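Local coordinates for protein succinate dehydrogenase subunit B (Mycolicibacterium smegmatis MC2 51, PDB 6LUM) that probably relays electrons from succinate oxidation at the flavoprotein subunit toward the membrane subunits through its [2Fe-2S], [4Fe-4S] and [3Fe-4S] clusters, at residues L28-F33 against Q44-P49; D68-F73 against V125-V130; D85-N90 against I115-I120; S53-N58 against A96-M101. All coordinates share one frame; numbering follows the deposited sequence.

Contact 1: L28-F33 against Q44-P49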
loop_
_atom_site.group_PDB
_atom_site.type_symbol
_atom_site.label_atom_id
_atom_site.label_comp_id
_atom_site.label_asym_id
_atom_site.label_seq_id
_atom_site.Cartn_x
_atom_site.Cartn_y
_atom_site.Cartn_z
ATOM N N LEU J 28 -34.759 -15.831 -38.669
ATOM C CA LEU J 28 -33.612 -15.403 -37.882
ATOM C C LEU J 28 -32.337 -15.829 -38.585
ATOM O O LEU J 28 -32.309 -16.859 -39.260
ATOM C CB LEU J 28 -33.637 -15.999 -36.476
ATOM C CG LEU J 28 -34.933 -15.961 -35.675
ATOM C CD1 LEU J 28 -34.766 -16.796 -34.437
ATOM C CD2 LEU J 28 -35.299 -14.552 -35.300
ATOM N N LYS J 29 -31.285 -15.041 -38.426
ATOM C CA LYS J 29 -29.979 -15.344 -38.996
ATOM C C LYS J 29 -28.968 -15.361 -37.865
ATOM O O LYS J 29 -28.394 -14.327 -37.526
ATOM C CB LYS J 29 -29.589 -14.327 -40.056
ATOM C CG LYS J 29 -29.952 -14.722 -41.463
ATOM C CD LYS J 29 -29.441 -13.707 -42.449
ATOM C CE LYS J 29 -27.935 -13.630 -42.406
ATOM N NZ LYS J 29 -27.421 -12.617 -43.365
ATOM N N ILE J 30 -28.742 -16.506 -37.290
ATOM C CA ILE J 30 -27.812 -16.612 -36.180
ATOM C C ILE J 30 -26.416 -16.698 -36.764
ATOM O O ILE J 30 -26.239 -17.138 -37.899
ATOM C CB ILE J 30 -28.129 -17.836 -35.307
ATOM C CG1 ILE J 30 -29.611 -17.890 -34.968
ATOM C CG2 ILE J 30 -27.380 -17.751 -34.010
ATOM C CD1 ILE J 30 -30.067 -16.767 -34.145
ATOM N N ALA J 31 -25.421 -16.261 -36.003
ATOM C CA ALA J 31 -24.027 -16.382 -36.417
ATOM C C ALA J 31 -23.398 -17.500 -35.605
ATOM O O ALA J 31 -22.801 -17.272 -34.554
ATOM C CB ALA J 31 -23.292 -15.068 -36.227
ATOM N N ARG J 32 -23.528 -18.727 -36.097
ATOM C CA ARG J 32 -23.089 -19.889 -35.348
ATOM C C ARG J 32 -21.575 -20.007 -35.367
ATOM O O ARG J 32 -20.911 -19.636 -36.338
ATOM C CB ARG J 32 -23.709 -21.158 -35.921
ATOM C CG ARG J 32 -25.178 -21.031 -36.254
ATOM C CD ARG J 32 -26.032 -21.058 -35.004
ATOM N NE ARG J 32 -25.695 -22.186 -34.150
ATOM C CZ ARG J 32 -26.182 -23.408 -34.306
ATOM N NH1 ARG J 32 -27.034 -23.666 -35.282
ATOM N NH2 ARG J 32 -25.818 -24.373 -33.483
ATOM N N PHE J 33 -21.037 -20.539 -34.275
ATOM C CA PHE J 33 -19.608 -20.790 -34.134
ATOM C C PHE J 33 -19.439 -21.892 -33.107
ATOM O O PHE J 33 -19.759 -21.690 -31.936
ATOM C CB PHE J 33 -18.871 -19.535 -33.696
ATOM C CG PHE J 33 -17.510 -19.798 -33.117
ATOM C CD1 PHE J 33 -16.417 -19.971 -33.937
ATOM C CD2 PHE J 33 -17.319 -19.855 -31.756
ATOM C CE1 PHE J 33 -15.168 -20.208 -33.404
ATOM C CE2 PHE J 33 -16.075 -20.093 -31.224
ATOM C CZ PHE J 33 -15.001 -20.268 -32.046
ATOM N N GLN J 44 -26.417 -19.035 -40.102
ATOM C CA GLN J 44 -27.419 -20.077 -40.265
ATOM C C GLN J 44 -28.791 -19.453 -40.118
ATOM O O GLN J 44 -29.032 -18.701 -39.173
ATOM C CB GLN J 44 -27.233 -21.202 -39.246
ATOM C CG GLN J 44 -28.190 -22.355 -39.445
ATOM C CD GLN J 44 -27.514 -23.687 -39.299
ATOM O OE1 GLN J 44 -26.296 -23.762 -39.163
ATOM N NE2 GLN J 44 -28.297 -24.755 -39.335
ATOM N N SER J 45 -29.683 -19.765 -41.043
ATOM C CA SER J 45 -30.991 -19.133 -41.101
ATOM C C SER J 45 -32.064 -20.111 -40.661
ATOM O O SER J 45 -32.134 -21.231 -41.175
ATOM C CB SER J 45 -31.289 -18.622 -42.505
ATOM O OG SER J 45 -32.599 -18.101 -42.588
ATOM N N PHE J 46 -32.901 -19.670 -39.726
ATOM C CA PHE J 46 -34.015 -20.439 -39.196
ATOM C C PHE J 46 -35.319 -19.714 -39.482
ATOM O O PHE J 46 -35.345 -18.492 -39.609
ATOM C CB PHE J 46 -33.887 -20.637 -37.697
ATOM C CG PHE J 46 -32.630 -21.319 -37.280
ATOM C CD1 PHE J 46 -31.545 -20.591 -36.852
ATOM C CD2 PHE J 46 -32.537 -22.691 -37.297
ATOM C CE1 PHE J 46 -30.394 -21.216 -36.459
ATOM C CE2 PHE J 46 -31.387 -23.316 -36.903
ATOM C CZ PHE J 46 -30.317 -22.576 -36.484
ATOM N N ARG J 47 -36.408 -20.465 -39.553
ATOM C CA ARG J 47 -37.728 -19.891 -39.766
ATOM C C ARG J 47 -38.631 -20.273 -38.608
ATOM O O ARG J 47 -38.936 -21.454 -38.421
ATOM C CB ARG J 47 -38.332 -20.360 -41.085
ATOM C CG ARG J 47 -39.781 -19.966 -41.252
ATOM C CD ARG J 47 -40.259 -20.263 -42.650
ATOM N NE ARG J 47 -39.330 -19.733 -43.639
ATOM C CZ ARG J 47 -39.393 -18.503 -44.130
ATOM N NH1 ARG J 47 -38.505 -18.097 -45.026
ATOM N NH2 ARG J 47 -40.350 -17.681 -43.729
ATOM N N VAL J 48 -39.068 -19.279 -37.844
ATOM C CA VAL J 48 -39.839 -19.511 -36.629
ATOM C C VAL J 48 -41.095 -18.653 -36.661
ATOM O O VAL J 48 -41.096 -17.590 -37.290
ATOM C CB VAL J 48 -38.998 -19.203 -35.386
ATOM C CG1 VAL J 48 -37.784 -20.076 -35.357
ATOM C CG2 VAL J 48 -38.585 -17.763 -35.391
ATOM N N PRO J 49 -42.179 -19.058 -36.006
ATOM C CA PRO J 49 -43.377 -18.219 -35.985
ATOM C C PRO J 49 -43.273 -17.134 -34.931
ATOM O O PRO J 49 -42.689 -17.332 -33.865
ATOM C CB PRO J 49 -44.489 -19.214 -35.644
ATOM C CG PRO J 49 -43.814 -20.214 -34.828
ATOM C CD PRO J 49 -42.424 -20.358 -35.371
#

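Contact 2: D68-F73 against V125-V130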
loop_
_atom_site.group_PDB
_atom_site.type_symbol
_atom_site.label_atom_id
_atom_site.label_comp_id
_atom_site.label_asym_id
_atom_site.label_seq_id
_atom_site.Cartn_x
_atom_site.Cartn_y
_atom_site.Cartn_z
ATOM N N ASP J 68 -33.170 -26.412 -33.619
ATOM C CA ASP J 68 -31.779 -26.663 -33.269
ATOM C C ASP J 68 -31.678 -27.201 -31.853
ATOM O O ASP J 68 -32.596 -27.868 -31.371
ATOM C CB ASP J 68 -30.912 -25.420 -33.436
ATOM C CG ASP J 68 -29.526 -25.762 -33.932
ATOM O OD1 ASP J 68 -29.040 -26.855 -33.591
ATOM O OD2 ASP J 68 -28.926 -24.958 -34.669
ATOM N N GLY J 69 -30.556 -26.951 -31.194
ATOM C CA GLY J 69 -30.292 -27.539 -29.902
ATOM C C GLY J 69 -28.814 -27.602 -29.626
ATOM O O GLY J 69 -28.388 -27.931 -28.518
ATOM N N THR J 70 -28.020 -27.258 -30.628
ATOM C CA THR J 70 -26.640 -26.869 -30.401
ATOM C C THR J 70 -26.523 -25.385 -30.070
ATOM O O THR J 70 -25.465 -24.942 -29.616
ATOM C CB THR J 70 -25.799 -27.208 -31.638
ATOM O OG1 THR J 70 -26.038 -28.568 -32.010
ATOM C CG2 THR J 70 -24.321 -27.064 -31.349
ATOM N N LEU J 71 -27.599 -24.622 -30.251
ATOM C CA LEU J 71 -27.577 -23.173 -30.081
ATOM C C LEU J 71 -27.602 -22.817 -28.603
ATOM O O LEU J 71 -28.557 -23.149 -27.899
ATOM C CB LEU J 71 -28.769 -22.547 -30.795
ATOM C CG LEU J 71 -28.952 -21.056 -30.572
ATOM C CD1 LEU J 71 -27.707 -20.324 -30.991
ATOM C CD2 LEU J 71 -30.126 -20.561 -31.359
ATOM N N THR J 72 -26.567 -22.135 -28.132
ATOM C CA THR J 72 -26.508 -21.728 -26.742
ATOM C C THR J 72 -26.552 -20.214 -26.635
ATOM O O THR J 72 -26.198 -19.494 -27.562
ATOM C CB THR J 72 -25.245 -22.247 -26.062
ATOM O OG1 THR J 72 -24.127 -21.477 -26.498
ATOM C CG2 THR J 72 -25.019 -23.687 -26.420
ATOM N N PHE J 73 -27.009 -19.745 -25.482
ATOM C CA PHE J 73 -27.052 -18.334 -25.139
ATOM C C PHE J 73 -27.433 -18.252 -23.673
ATOM O O PHE J 73 -27.918 -19.224 -23.093
ATOM C CB PHE J 73 -28.037 -17.554 -26.009
ATOM C CG PHE J 73 -29.436 -18.077 -25.973
ATOM C CD1 PHE J 73 -29.810 -19.142 -26.750
ATOM C CD2 PHE J 73 -30.383 -17.483 -25.179
ATOM C CE1 PHE J 73 -31.088 -19.611 -26.716
ATOM C CE2 PHE J 73 -31.663 -17.953 -25.147
ATOM C CZ PHE J 73 -32.012 -19.018 -25.912
ATOM N N VAL J 125 -15.446 -14.818 -28.147
ATOM C CA VAL J 125 -16.585 -15.711 -28.303
ATOM C C VAL J 125 -16.216 -17.101 -27.809
ATOM O O VAL J 125 -15.108 -17.591 -28.057
ATOM C CB VAL J 125 -17.029 -15.736 -29.772
ATOM C CG1 VAL J 125 -18.250 -16.564 -29.939
ATOM C CG2 VAL J 125 -17.299 -14.339 -30.245
ATOM N N GLU J 126 -17.139 -17.744 -27.094
ATOM C CA GLU J 126 -16.944 -19.103 -26.611
ATOM C C GLU J 126 -17.818 -20.119 -27.316
ATOM O O GLU J 126 -17.410 -21.268 -27.458
ATOM C CB GLU J 126 -17.214 -19.174 -25.108
ATOM C CG GLU J 126 -16.251 -18.364 -24.281
ATOM C CD GLU J 126 -14.831 -18.885 -24.358
ATOM O OE1 GLU J 126 -14.436 -19.674 -23.478
ATOM O OE2 GLU J 126 -14.105 -18.508 -25.299
ATOM N N LYS J 127 -19.006 -19.725 -27.749
ATOM C CA LYS J 127 -19.870 -20.526 -28.597
ATOM C C LYS J 127 -20.800 -19.545 -29.292
ATOM O O LYS J 127 -20.584 -18.331 -29.229
ATOM C CB LYS J 127 -20.601 -21.592 -27.770
ATOM C CG LYS J 127 -20.993 -22.823 -28.547
ATOM C CD LYS J 127 -21.022 -24.026 -27.654
ATOM C CE LYS J 127 -21.689 -25.187 -28.337
ATOM N NZ LYS J 127 -23.032 -24.823 -28.828
ATOM N N ASP J 128 -21.825 -20.044 -29.951
ATOM C CA ASP J 128 -22.767 -19.126 -30.568
ATOM C C ASP J 128 -23.454 -18.276 -29.517
ATOM O O ASP J 128 -23.974 -18.796 -28.536
ATOM C CB ASP J 128 -23.778 -19.913 -31.385
ATOM C CG ASP J 128 -24.194 -21.174 -30.703
ATOM O OD1 ASP J 128 -23.791 -22.254 -31.182
ATOM O OD2 ASP J 128 -24.925 -21.101 -29.700
ATOM N N LEU J 129 -23.407 -16.961 -29.702
ATOM C CA LEU J 129 -24.054 -15.957 -28.863
ATOM C C LEU J 129 -23.580 -15.964 -27.419
ATOM O O LEU J 129 -24.144 -15.248 -26.597
ATOM C CB LEU J 129 -25.576 -16.097 -28.886
ATOM C CG LEU J 129 -26.252 -16.304 -30.230
ATOM C CD1 LEU J 129 -27.728 -16.480 -30.039
ATOM C CD2 LEU J 129 -25.985 -15.146 -31.116
ATOM N N VAL J 130 -22.551 -16.728 -27.081
ATOM C CA VAL J 130 -21.981 -16.734 -25.739
ATOM C C VAL J 130 -20.575 -16.168 -25.832
ATOM O O VAL J 130 -19.778 -16.621 -26.656
ATOM C CB VAL J 130 -21.963 -18.145 -25.131
ATOM C CG1 VAL J 130 -21.117 -18.162 -23.910
ATOM C CG2 VAL J 130 -23.340 -18.575 -24.778
#

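Contact 3: D85-N90 against I115-I120. With FES (Fe2/s2 (inorganic) cluster), chain B.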
loop_
_atom_site.group_PDB
_atom_site.type_symbol
_atom_site.label_atom_id
_atom_site.label_comp_id
_atom_site.label_asym_id
_atom_site.label_seq_id
_atom_site.Cartn_x
_atom_site.Cartn_y
_atom_site.Cartn_z
ATOM N N ASP J 85 -28.380 -11.494 -21.353
ATOM C CA ASP J 85 -28.500 -11.820 -22.767
ATOM C C ASP J 85 -28.248 -10.633 -23.677
ATOM O O ASP J 85 -29.023 -10.389 -24.600
ATOM C CB ASP J 85 -29.873 -12.374 -23.063
ATOM C CG ASP J 85 -30.920 -11.554 -22.474
ATOM O OD1 ASP J 85 -30.556 -10.627 -21.754
ATOM O OD2 ASP J 85 -32.099 -11.816 -22.715
ATOM N N ALA J 86 -27.192 -9.877 -23.424
ATOM C CA ALA J 86 -26.780 -8.859 -24.369
ATOM C C ALA J 86 -26.377 -9.509 -25.680
ATOM O O ALA J 86 -25.573 -10.441 -25.701
ATOM C CB ALA J 86 -25.620 -8.055 -23.803
ATOM N N MET J 87 -26.938 -9.017 -26.778
ATOM C CA MET J 87 -26.631 -9.510 -28.109
ATOM C C MET J 87 -26.565 -8.332 -29.055
ATOM O O MET J 87 -26.973 -7.226 -28.721
ATOM C CB MET J 87 -27.681 -10.503 -28.605
ATOM C CG MET J 87 -27.541 -11.883 -28.052
ATOM S SD MET J 87 -29.102 -12.749 -28.024
ATOM C CE MET J 87 -28.719 -14.013 -26.836
ATOM N N ARG J 88 -26.053 -8.585 -30.246
ATOM C CA ARG J 88 -26.106 -7.657 -31.365
ATOM C C ARG J 88 -27.234 -8.099 -32.272
ATOM O O ARG J 88 -27.127 -9.127 -32.943
ATOM C CB ARG J 88 -24.794 -7.646 -32.132
ATOM C CG ARG J 88 -23.909 -6.497 -31.850
ATOM C CD ARG J 88 -22.839 -6.455 -32.875
ATOM N NE ARG J 88 -22.012 -7.649 -32.824
ATOM C CZ ARG J 88 -21.107 -7.957 -33.738
ATOM N NH1 ARG J 88 -20.926 -7.154 -34.770
ATOM N NH2 ARG J 88 -20.383 -9.057 -33.624
ATOM N N ILE J 89 -28.306 -7.326 -32.299
ATOM C CA ILE J 89 -29.501 -7.649 -33.054
ATOM C C ILE J 89 -29.715 -6.532 -34.053
ATOM O O ILE J 89 -30.122 -5.430 -33.673
ATOM C CB ILE J 89 -30.719 -7.805 -32.147
ATOM C CG1 ILE J 89 -30.459 -8.903 -31.125
ATOM C CG2 ILE J 89 -31.942 -8.102 -32.965
ATOM C CD1 ILE J 89 -31.089 -8.654 -29.807
ATOM N N ASN J 90 -29.445 -6.814 -35.327
ATOM C CA ASN J 90 -29.583 -5.840 -36.406
ATOM C C ASN J 90 -28.609 -4.681 -36.223
ATOM O O ASN J 90 -28.961 -3.515 -36.383
ATOM C CB ASN J 90 -31.018 -5.331 -36.511
ATOM C CG ASN J 90 -31.917 -6.278 -37.246
ATOM O OD1 ASN J 90 -33.101 -6.382 -36.950
ATOM N ND2 ASN J 90 -31.363 -6.973 -38.219
ATOM N N ILE J 115 -34.218 -11.159 -39.204
ATOM C CA ILE J 115 -33.566 -10.572 -38.045
ATOM C C ILE J 115 -32.180 -11.173 -37.934
ATOM O O ILE J 115 -31.990 -12.364 -38.194
ATOM C CB ILE J 115 -34.387 -10.808 -36.765
ATOM C CG1 ILE J 115 -35.735 -10.119 -36.909
ATOM C CG2 ILE J 115 -33.668 -10.284 -35.554
ATOM C CD1 ILE J 115 -36.524 -10.072 -35.665
ATOM N N THR J 116 -31.210 -10.349 -37.574
ATOM C CA THR J 116 -29.808 -10.733 -37.591
ATOM C C THR J 116 -29.278 -10.685 -36.172
ATOM O O THR J 116 -29.240 -9.616 -35.563
ATOM C CB THR J 116 -29.015 -9.797 -38.495
ATOM O OG1 THR J 116 -29.530 -9.873 -39.827
ATOM C CG2 THR J 116 -27.571 -10.176 -38.505
ATOM N N ILE J 117 -28.863 -11.833 -35.651
ATOM C CA ILE J 117 -28.437 -11.968 -34.267
ATOM C C ILE J 117 -27.000 -12.450 -34.259
ATOM O O ILE J 117 -26.626 -13.296 -35.073
ATOM C CB ILE J 117 -29.352 -12.939 -33.498
ATOM C CG1 ILE J 117 -30.803 -12.610 -33.790
ATOM C CG2 ILE J 117 -29.137 -12.820 -32.024
ATOM C CD1 ILE J 117 -31.729 -13.694 -33.457
ATOM N N GLU J 118 -26.191 -11.905 -33.361
ATOM C CA GLU J 118 -24.794 -12.303 -33.270
ATOM C C GLU J 118 -24.226 -11.782 -31.964
ATOM O O GLU J 118 -24.778 -10.856 -31.379
ATOM C CB GLU J 118 -24.002 -11.784 -34.473
ATOM C CG GLU J 118 -24.170 -10.325 -34.705
ATOM C CD GLU J 118 -23.588 -9.890 -36.012
ATOM O OE1 GLU J 118 -22.950 -10.724 -36.678
ATOM O OE2 GLU J 118 -23.812 -8.728 -36.401
ATOM N N PRO J 119 -23.145 -12.372 -31.466
ATOM C CA PRO J 119 -22.627 -11.971 -30.160
ATOM C C PRO J 119 -22.182 -10.521 -30.136
ATOM O O PRO J 119 -21.988 -9.882 -31.166
ATOM C CB PRO J 119 -21.440 -12.913 -29.948
ATOM C CG PRO J 119 -21.122 -13.427 -31.263
ATOM C CD PRO J 119 -22.400 -13.517 -31.994
ATOM N N ILE J 120 -22.021 -9.996 -28.924
ATOM C CA ILE J 120 -21.516 -8.645 -28.776
ATOM C C ILE J 120 -20.042 -8.612 -29.149
ATOM O O ILE J 120 -19.332 -9.618 -29.068
ATOM C CB ILE J 120 -21.750 -8.120 -27.351
ATOM C CG1 ILE J 120 -21.225 -9.097 -26.313
ATOM C CG2 ILE J 120 -23.206 -7.883 -27.127
ATOM C CD1 ILE J 120 -21.541 -8.699 -24.903
HETATM FE FE1 FES B . -32.124 -11.559 -18.050
HETATM FE FE2 FES B . -32.777 -10.387 -20.750
HETATM S S1 FES B . -33.207 -12.307 -19.787
HETATM S S2 FES B . -31.936 -9.559 -18.917
#

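Contact 4: S53-N58 against A96-M101. With FES (Fe2/s2 (inorganic) cluster), chain B.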
loop_
_atom_site.group_PDB
_atom_site.type_symbol
_atom_site.label_atom_id
_atom_site.label_comp_id
_atom_site.label_asym_id
_atom_site.label_seq_id
_atom_site.Cartn_x
_atom_site.Cartn_y
_atom_site.Cartn_z
ATOM N N SER J 53 -47.315 -10.517 -29.164
ATOM C CA SER J 53 -46.779 -10.606 -27.808
ATOM C C SER J 53 -45.640 -11.622 -27.733
ATOM O O SER J 53 -45.692 -12.595 -26.989
ATOM C CB SER J 53 -47.891 -10.952 -26.826
ATOM O OG SER J 53 -48.833 -9.898 -26.741
ATOM N N ASP J 54 -44.599 -11.385 -28.520
ATOM C CA ASP J 54 -43.389 -12.186 -28.465
ATOM C C ASP J 54 -42.191 -11.291 -28.232
ATOM O O ASP J 54 -42.305 -10.070 -28.139
ATOM C CB ASP J 54 -43.159 -13.000 -29.739
ATOM C CG ASP J 54 -43.999 -14.246 -29.794
ATOM O OD1 ASP J 54 -44.364 -14.768 -28.722
ATOM O OD2 ASP J 54 -44.267 -14.730 -30.911
ATOM N N ARG J 55 -41.031 -11.932 -28.146
ATOM C CA ARG J 55 -39.758 -11.255 -27.996
ATOM C C ARG J 55 -38.681 -12.148 -28.581
ATOM O O ARG J 55 -38.884 -13.352 -28.781
ATOM C CB ARG J 55 -39.476 -10.926 -26.535
ATOM C CG ARG J 55 -40.117 -9.648 -26.091
ATOM C CD ARG J 55 -40.628 -9.722 -24.689
ATOM N NE ARG J 55 -41.500 -8.593 -24.392
ATOM C CZ ARG J 55 -41.072 -7.419 -23.946
ATOM N NH1 ARG J 55 -41.931 -6.443 -23.696
ATOM N NH2 ARG J 55 -39.781 -7.222 -23.746
ATOM N N LEU J 56 -37.530 -11.551 -28.870
ATOM C CA LEU J 56 -36.476 -12.341 -29.482
ATOM C C LEU J 56 -36.057 -13.487 -28.583
ATOM O O LEU J 56 -35.567 -14.505 -29.072
ATOM C CB LEU J 56 -35.275 -11.472 -29.820
ATOM C CG LEU J 56 -34.275 -12.135 -30.746
ATOM C CD1 LEU J 56 -34.964 -12.561 -31.991
ATOM C CD2 LEU J 56 -33.190 -11.190 -31.075
ATOM N N LEU J 57 -36.254 -13.359 -27.275
ATOM C CA LEU J 57 -35.965 -14.477 -26.391
ATOM C C LEU J 57 -36.930 -15.621 -26.634
ATOM O O LEU J 57 -36.521 -16.781 -26.663
ATOM C CB LEU J 57 -36.027 -14.033 -24.938
ATOM C CG LEU J 57 -35.186 -14.846 -23.972
ATOM C CD1 LEU J 57 -33.755 -14.828 -24.424
ATOM C CD2 LEU J 57 -35.316 -14.287 -22.588
ATOM N N ASN J 58 -38.214 -15.321 -26.811
ATOM C CA ASN J 58 -39.169 -16.369 -27.135
ATOM C C ASN J 58 -38.802 -17.054 -28.437
ATOM O O ASN J 58 -38.928 -18.276 -28.566
ATOM C CB ASN J 58 -40.576 -15.794 -27.221
ATOM C CG ASN J 58 -41.058 -15.247 -25.910
ATOM O OD1 ASN J 58 -40.275 -15.012 -25.000
ATOM N ND2 ASN J 58 -42.356 -15.035 -25.803
ATOM N N ALA J 96 -31.731 -9.245 -25.776
ATOM C CA ALA J 96 -32.751 -9.913 -26.573
ATOM C C ALA J 96 -34.096 -10.091 -25.894
ATOM O O ALA J 96 -35.079 -10.361 -26.579
ATOM C CB ALA J 96 -32.241 -11.283 -26.982
ATOM N N CYS J 97 -34.181 -9.985 -24.581
ATOM C CA CYS J 97 -35.468 -10.150 -23.918
ATOM C C CYS J 97 -36.367 -8.942 -24.065
ATOM O O CYS J 97 -37.481 -8.961 -23.547
ATOM C CB CYS J 97 -35.280 -10.428 -22.432
ATOM S SG CYS J 97 -34.967 -8.992 -21.441
ATOM N N LYS J 98 -35.918 -7.894 -24.745
ATOM C CA LYS J 98 -36.651 -6.645 -24.789
ATOM C C LYS J 98 -36.959 -6.146 -26.188
ATOM O O LYS J 98 -37.518 -5.054 -26.314
ATOM C CB LYS J 98 -35.877 -5.553 -24.057
ATOM C CG LYS J 98 -35.818 -5.746 -22.594
ATOM C CD LYS J 98 -34.942 -4.730 -21.966
ATOM C CE LYS J 98 -35.632 -4.152 -20.780
ATOM N NZ LYS J 98 -34.852 -3.042 -20.202
ATOM N N VAL J 99 -36.628 -6.895 -27.239
ATOM C CA VAL J 99 -36.753 -6.327 -28.567
ATOM C C VAL J 99 -38.198 -6.230 -29.024
ATOM O O VAL J 99 -38.474 -5.544 -30.013
ATOM C CB VAL J 99 -35.930 -7.107 -29.590
ATOM C CG1 VAL J 99 -34.539 -7.325 -29.074
ATOM C CG2 VAL J 99 -36.621 -8.373 -29.895
ATOM N N LEU J 100 -39.134 -6.903 -28.357
ATOM C CA LEU J 100 -40.537 -6.488 -28.372
ATOM C C LEU J 100 -41.091 -6.417 -29.798
ATOM O O LEU J 100 -41.320 -5.349 -30.359
ATOM C CB LEU J 100 -40.698 -5.149 -27.649
ATOM C CG LEU J 100 -42.116 -4.615 -27.536
ATOM C CD1 LEU J 100 -42.985 -5.621 -26.827
ATOM C CD2 LEU J 100 -42.109 -3.292 -26.800
ATOM N N MET J 101 -41.256 -7.578 -30.388
ATOM C CA MET J 101 -41.723 -7.641 -31.772
ATOM C C MET J 101 -43.155 -7.200 -31.967
ATOM O O MET J 101 -43.646 -7.414 -33.073
ATOM C CB MET J 101 -41.550 -9.056 -32.299
ATOM C CG MET J 101 -40.117 -9.455 -32.318
ATOM S SD MET J 101 -39.843 -11.039 -33.070
ATOM C CE MET J 101 -38.094 -11.136 -32.787
HETATM FE FE1 FES B . -32.124 -11.559 -18.050
HETATM FE FE2 FES B . -32.777 -10.387 -20.750
HETATM S S1 FES B . -33.207 -12.307 -19.787
HETATM S S2 FES B . -31.936 -9.559 -18.917
#

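Contact 1: L28-F33 against Q44-P49
In the beta hairpin of strands 27-32 and 42-47, Leu28 and Ile30 form antiparallel hydrogen-bonded pairs with Phe46 and Gln44, while Lys29 and Ser45 make the non-hydrogen-bonded pair between them. Leu28 N donates to Phe46 O at 2.9 Å, and Phe46 N returns a bond to Leu28 O. Gln44 N and Ile30 O are likewise joined at 2.9 Å, with Ile30 N giving to Gln44 O in return. Between these pairs Ser45 CA lies 3.2 Å from Leu28 O in a CA-H...O contact. Leu28, Ile30, Gln44 and Phe46 turn their side chains to one face of the sheet, Lys29 and Ser45 to the other. On the first face Ile30 CG1 meets the edge of the Phe46 ring, 3.7 Å from CE1, the two side chains at about a right angle. Arg32 CG lies beside the backbone N (chi1 -44°) and rests against Gln44 CB at 3.6 Å. Arg32 NH1 lies in the plane of the Phe46 ring, 3.7 Å from CZ, and forms a salt bridge with Asp68. Farther along, Leu28 CD1 touches Val48 CG2 at 4.1 Å. Leu28 and Val48 both pack on Val63 of helix 56-67, and Lys29 bonds through its backbone to Ile115 and Ile117, so strand 27-32 lies between strands 42-47 and 114-118.

Contact 2: D68-F73 against V125-V130
Thr72 and Asp128 make the polar centre of this buried contact between the loop after helix 56-67 and the type II turn from Lys127 to Val130. Thr72 N donates to Asp128 OD2 at a modelled 2.5 Å, a length too short to be relied on. Thr72 OG1, set between the backbone N and the carbonyl carbon (chi1 75°), lies 3.3 Å from the same OD2, a weak interaction at most. Earlier in the loop, Asp68 OD1 accepts from Thr70 N at 3.2 Å, from above the carboxylate plane, in an Asx turn. Among the charged groups, Lys127 NZ forms a salt bridge with Asp128 OD1 at 3.6 Å, and its ammonium end also lies beside Thr72 CG2, 3.3 Å away. Apolar packing continues the contact: Leu129 CD1 meets Leu71 CD1 at 4.0 Å, and Leu129 CB faces Phe73 CB at 4.1 Å. Tyr501 of succinate dehydrogenase subunit A packs against Thr72 and Lys127. With Lys127 and, more weakly, Arg32 near OD1, the buried Asp128 carboxylate probably remains ionised.

Contact 3: D85-N90 against I115-I120
Arg88 and Glu118 form an antiparallel hydrogen-bonded pair in the interior of the mixed sheet, where short strand 88-89 runs beside strand 114-118. Arg88 N reaches Glu118 O at 2.8 Å, nearly along the C=O axis, and Asn90 N meets Thr116 O at the same length. The Arg88 chain bends at chi3 (-62°), which places NE toward Pro119 O, and the guanidinium grips that carbonyl side-on: NE, at 2.8 Å, and NH2, at 3.0 Å, both donate to Pro119 O, which lies in the guanidinium plane. The carboxylate of Glu118 stacks over one guanidinium face, the planes 15° apart; NH1 and OE2 are 3.7 Å from each other, a long, purely electrostatic salt bridge. A leucine in place of Arg88 would probably leave Pro119 O without its two side-chain donors and Glu118 without the charge stacked on it. This pairing belongs to the beta-grasp sheet of plant-type [2Fe-2S] ferredoxins. Before strand 88-89, in the loop, both Asp85 oxygens bind the cluster iron FE2, OD2 at 2.5 Å. On the face turned toward helix 56-67, Ile89 CG2 lies alongside Ile115 CG2 at 3.8 Å, and Met87 SD touches Ile117 CG2 at 4.0 Å. Thr19 of succinate dehydrogenase subunit C packs on Arg88 and Glu118.

Contact 4: S53-N58 against A96-M101
Leu56 packs tightly into the loop 96-101, whereas Arg55, on the more exposed side, lies along its outer part. Leu56 CB touches Val99 CG2 at 3.4 Å and also packs on Ala96 CB. With Leu56 CG anti to the backbone N (chi1 -166°), CD1 meets Met101 CE at 3.5 Å; Ile89 and Ile117 of the sheet adjoin the same leucine. Leu57 CD2 rests on Cys97 CB, 3.9 Å away. On the partly exposed side, Arg55 NH2 donates to a lone pair of Cys97 O at 2.9 Å, in the carbonyl plane. Leu100 runs side by side with the arginine, its CB above one guanidinium face and its CD1 3.4 Å from NH1. An alanine in place of Arg55 would probably leave Cys97 O without this donor and uncover Leu100. Arg55 is the N-cap residue of helix 56-67, and Leu57 N makes a weak bond to Ala96 O. Cys97 SG lies 2.7 Å from the cluster iron FE2; the arginine bond to the Cys97 carbonyl may steady this residue of the cluster pocket, and the positive charge may influence the cluster's potential.

How the contacts relate
All four contacts fall within the 2Fe-2S domain and meet around helix 56-67 and the mixed sheet. Contact 1 comes first along the chain. Contacts 3 and 4 alternate their segments, and contact 3 falls wholly between the two segments of contact 2. Contacts 1 and 3 have centres about 11 Å apart and share the sheet through neighbouring strands 27-32 and 114-118. Contact 2, also about 11 Å from contact 1, adjoins it through Arg32 and faces subunit A. Contacts 3 and 4, centres about 12 Å apart, meet at the [2Fe-2S] cluster. The sheet and helix core is thus joined, through the loops holding Asp85 and Cys97, to the cluster that probably accepts electrons from the flavoprotein.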